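Local coordinates for PA14 domain-containing protein (Clostridium clariflavum, PDB 6QDI) that probably senses plant-biomass sugars as the tandem PA14-domain, calcium-binding part of a membrane-bound anti-sigma factor, at residues G6-N11 with L19-K24. Residues are numbered along the deposited sequence; the frame is centred on the assembly and turned at random.
Sequences GDYFDN and LTRVDK. With CA (calcium ion), chain G.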
ATOM      1  N   GLY A   6       7.648 -11.447  -4.196  1.00  8.86           N
ATOM      2  CA  GLY A   6       7.467 -10.067  -3.800  1.00  8.85           C
ATOM      3  C   GLY A   6       6.052  -9.639  -4.185  1.00  8.59           C
ATOM      4  O   GLY A   6       5.689  -9.708  -5.362  1.00  9.96           O
ATOM      5  N   ASP A   7       5.294  -9.163  -3.179  1.00  8.41           N
ATOM      6  CA  ASP A   7       4.002  -8.530  -3.375  1.00  7.90           C
ATOM      7  C   ASP A   7       4.249  -7.044  -3.186  1.00  7.40           C
ATOM      8  O   ASP A   7       4.725  -6.604  -2.122  1.00  7.83           O
ATOM      9  CB  ASP A   7       2.994  -9.088  -2.386  1.00  8.34           C
ATOM     10  CG  ASP A   7       2.635 -10.521  -2.669  1.00  9.56           C
ATOM     11  OD1 ASP A   7       2.542 -10.931  -3.828  1.00 10.38           O
ATOM     12  OD2 ASP A   7       2.464 -11.256  -1.672  1.00 13.57           O
ATOM     13  N   TYR A   8       3.903  -6.294  -4.220  1.00  7.58           N
ATOM     14  CA  TYR A   8       4.167  -4.881  -4.293  1.00  7.79           C
ATOM     15  C   TYR A   8       2.882  -4.091  -4.127  1.00  7.85           C
ATOM     16  O   TYR A   8       1.891  -4.328  -4.842  1.00  8.44           O
ATOM     17  CB  TYR A   8       4.826  -4.529  -5.680  1.00  8.60           C
ATOM     18  CG  TYR A   8       6.245  -5.066  -5.795  1.00  8.56           C
ATOM     19  CD1 TYR A   8       6.498  -6.425  -5.978  1.00  8.98           C
ATOM     20  CD2 TYR A   8       7.316  -4.208  -5.692  1.00  8.59           C
ATOM     21  CE1 TYR A   8       7.783  -6.923  -6.029  1.00  8.92           C
ATOM     22  CE2 TYR A   8       8.622  -4.680  -5.734  1.00  8.60           C
ATOM     23  CZ  TYR A   8       8.851  -6.037  -5.889  1.00  8.61           C
ATOM     24  OH  TYR A   8      10.176  -6.453  -5.940  1.00  9.63           O
ATOM     25  N   PHE A   9       2.938  -3.124  -3.208  1.00  7.50           N
ATOM     26  CA  PHE A   9       1.785  -2.353  -2.768  1.00  7.52           C
ATOM     27  C   PHE A   9       1.987  -0.887  -3.086  1.00  7.00           C
ATOM     28  O   PHE A   9       3.100  -0.351  -2.980  1.00  7.85           O
ATOM     29  CB  PHE A   9       1.588  -2.525  -1.259  1.00  7.44           C
ATOM     30  CG  PHE A   9       1.300  -3.958  -0.866  1.00  7.81           C
ATOM     31  CD1 PHE A   9      -0.003  -4.416  -0.784  1.00  8.69           C
ATOM     32  CD2 PHE A   9       2.317  -4.832  -0.520  1.00  8.72           C
ATOM     33  CE1 PHE A   9      -0.270  -5.731  -0.431  1.00  9.48           C
ATOM     34  CE2 PHE A   9       2.044  -6.148  -0.169  1.00  9.04           C
ATOM     35  CZ  PHE A   9       0.746  -6.567  -0.121  1.00  9.60           C
ATOM     36  N   ASP A  10       0.897  -0.217  -3.420  1.00  7.29           N
ATOM     37  CA  ASP A  10       0.925   1.161  -3.881  1.00  7.33           C
ATOM     38  C   ASP A  10       1.019   2.175  -2.752  1.00  6.75           C
ATOM     39  O   ASP A  10       1.116   3.350  -3.030  1.00  8.38           O
ATOM     40  CB  ASP A  10      -0.325   1.491  -4.728  1.00  9.02           C
ATOM     41  CG  ASP A  10      -0.025   2.024  -6.137  1.00 10.51           C
ATOM     42  OD1 ASP A  10       1.087   2.094  -6.563  1.00  9.87           O
ATOM     43  OD2 ASP A  10      -1.021   2.214  -6.925  1.00 13.03           O
ATOM     44  N   ASN A  11       0.939   1.747  -1.500  1.00  6.87           N
ATOM     45  CA  ASN A  11       0.987   2.635  -0.335  1.00  6.49           C
ATOM     46  C   ASN A  11       2.184   2.295   0.546  1.00  6.26           C
ATOM     47  O   ASN A  11       2.846   1.264   0.347  1.00  7.14           O
ATOM     48  CB  ASN A  11      -0.319   2.475   0.476  1.00  6.15           C
ATOM     49  CG  ASN A  11      -1.510   2.928  -0.318  1.00  6.04           C
ATOM     50  OD1 ASN A  11      -1.452   3.929  -1.026  1.00  6.46           O
ATOM     51  ND2 ASN A  11      -2.628   2.251  -0.116  1.00  7.31           N
ATOM     52  N   LEU A  19       0.943  -5.805  -7.733  1.00  9.89           N
ATOM     53  CA  LEU A  19       1.787  -6.704  -8.544  1.00 10.35           C
ATOM     54  C   LEU A  19       2.429  -7.727  -7.672  1.00  9.37           C
ATOM     55  O   LEU A  19       2.920  -7.407  -6.560  1.00  9.70           O
ATOM     56  CB  LEU A  19       2.893  -5.922  -9.229  1.00 11.56           C
ATOM     57  CG  LEU A  19       3.911  -6.696 -10.048  1.00 13.16           C
ATOM     58  CD1 LEU A  19       3.285  -7.227 -11.323  1.00 15.38           C
ATOM     59  CD2 LEU A  19       5.096  -5.796 -10.347  1.00 14.06           C
ATOM     60  N   THR A  20       2.421  -8.975  -8.144  1.00  9.71           N
ATOM     61  CA  THR A  20       3.294  -9.979  -7.563  1.00  9.80           C
ATOM     62  C   THR A  20       4.309 -10.450  -8.625  1.00 10.49           C
ATOM     63  O   THR A  20       4.002 -10.501  -9.808  1.00 11.08           O
ATOM     64  CB  THR A  20       2.485 -11.191  -7.018  1.00 10.02           C
ATOM     65  OG1 THR A  20       3.345 -12.018  -6.235  1.00 10.74           O
ATOM     66  CG2 THR A  20       1.824 -12.022  -8.124  1.00 11.44           C
ATOM     67  N   ARG A  21       5.498 -10.784  -8.148  1.00 10.19           N
ATOM     68  CA  ARG A  21       6.527 -11.350  -9.032  1.00 10.78           C
ATOM     69  C   ARG A  21       7.529 -12.068  -8.175  1.00 10.12           C
ATOM     70  O   ARG A  21       7.597 -11.861  -6.966  1.00 11.91           O
ATOM     71  CB  ARG A  21       7.200 -10.255  -9.853  1.00 11.53           C
ATOM     72  CG  ARG A  21       8.111  -9.328  -9.063  1.00 11.87           C
ATOM     73  CD  ARG A  21       8.571  -8.131  -9.857  1.00 12.13           C
ATOM     74  NE  ARG A  21       9.598  -7.377  -9.142  1.00 11.40           N
ATOM     75  CZ  ARG A  21       9.984  -6.123  -9.419  1.00 11.36           C
ATOM     76  NH1 ARG A  21       9.440  -5.428 -10.427  1.00 14.01           N
ATOM     77  NH2 ARG A  21      10.919  -5.555  -8.655  1.00 11.71           N
ATOM     78  N   VAL A  22       8.345 -12.919  -8.794  1.00 10.48           N
ATOM     79  CA  VAL A  22       9.425 -13.555  -8.086  1.00 10.47           C
ATOM     80  C   VAL A  22      10.722 -12.783  -8.343  1.00 10.58           C
ATOM     81  O   VAL A  22      11.123 -12.556  -9.505  1.00 11.56           O
ATOM     82  CB  VAL A  22       9.537 -15.037  -8.473  1.00 12.36           C
ATOM     83  CG1 VAL A  22      10.787 -15.647  -7.863  1.00 12.96           C
ATOM     84  CG2 VAL A  22       8.319 -15.801  -8.004  1.00 13.91           C
ATOM     85  N   ASP A  23      11.341 -12.358  -7.249  1.00  9.46           N
ATOM     86  CA  ASP A  23      12.601 -11.645  -7.287  1.00  9.95           C
ATOM     87  C   ASP A  23      13.734 -12.615  -6.921  1.00 10.21           C
ATOM     88  O   ASP A  23      13.669 -13.320  -5.922  1.00 10.31           O
ATOM     89  CB  ASP A  23      12.542 -10.471  -6.316  1.00  9.05           C
ATOM     90  CG  ASP A  23      11.520  -9.432  -6.738  1.00  8.45           C
ATOM     91  OD1 ASP A  23      11.494  -9.054  -7.925  1.00  9.64           O
ATOM     92  OD2 ASP A  23      10.736  -9.022  -5.826  1.00  9.84           O
ATOM     93  N   LYS A  24      14.783 -12.651  -7.724  1.00  9.91           N
ATOM     94  CA  LYS A  24      15.813 -13.660  -7.530  1.00 10.98           C
ATOM     95  C   LYS A  24      16.566 -13.523  -6.229  1.00 10.20           C
ATOM     96  O   LYS A  24      16.871 -14.523  -5.601  1.00 10.28           O
ATOM     97  CB  LYS A  24      16.789 -13.690  -8.701  1.00 12.47           C
ATOM     98  CG  LYS A  24      16.151 -14.208  -9.983  1.00 15.00           C
ATOM     99  CD  LYS A  24      17.187 -14.363 -11.075  1.00 17.29           C
ATOM    100  CE  LYS A  24      16.546 -14.773 -12.407  1.00 19.81           C
ATOM    101  NZ  LYS A  24      15.985 -16.156 -12.368  1.00 22.85           N
TER
HETATM  102 CA    CA G 406       2.054   5.465  -3.661  1.00  7.31          CA
HETATM  103  O   HOH W   1       2.749   4.086  -5.468  1.00  8.32           O
HETATM  104  O   HOH W   2       0.398   5.850  -1.883  1.00  8.63           O
HETATM  105  O   HOH W   3      -0.088   5.447  -4.916  1.00 11.37           O
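The phenol ring of Tyr-8 meets Leu-19 O and Asp-23 OD2 along its rim, while the guanidinium of Arg-21 crosses the hydroxyl end obliquely, the two planes 55° apart. One face of that guanidinium lies against Tyr-8 CZ, and the carboxylate carbon of Asp-23 sits at its edge. Tyr-8 and Asp-23 meet tip to tip: Tyr-8 OH donates to Asp-23 OD2 over 2.6 Å, approaching on the syn side but 35° out of the carboxylate plane. Asp-23 OD1 offers its syn lone pair to Arg-21 NE in a 2.8 Å salt bridge, and Arg-21 NH2 adds a weak bond to Tyr-8 OH at 3.0 Å. Trp-49 NE1 also donates to Asp-23 OD2, so this buried carboxylate serves three side chains. Phe-28 of strand 27-31, in the other sheet, packs on Tyr-8, Arg-21 and Asp-23. On the opposite face of the hairpin, Asp-7 and Thr-20 lie side by side; OG1 of Thr-20, anti to its backbone N (chi1 -169°), donates to Asp-7 OD1 over 2.8 Å. Hydrogen-bonded pairs Gly-6/Arg-21 and Tyr-8/Leu-19 flank this non-hydrogen-bonded pair, Leu-19 N giving Tyr-8 O only a weak bond. Just beyond strand 6-9, Asp-10 O binds a calcium ion that Asp-42, Ser-44 and three waters also bind, placing this antiparallel beta hairpin beside a metal site of the first PA14 domain's beta-sandwich.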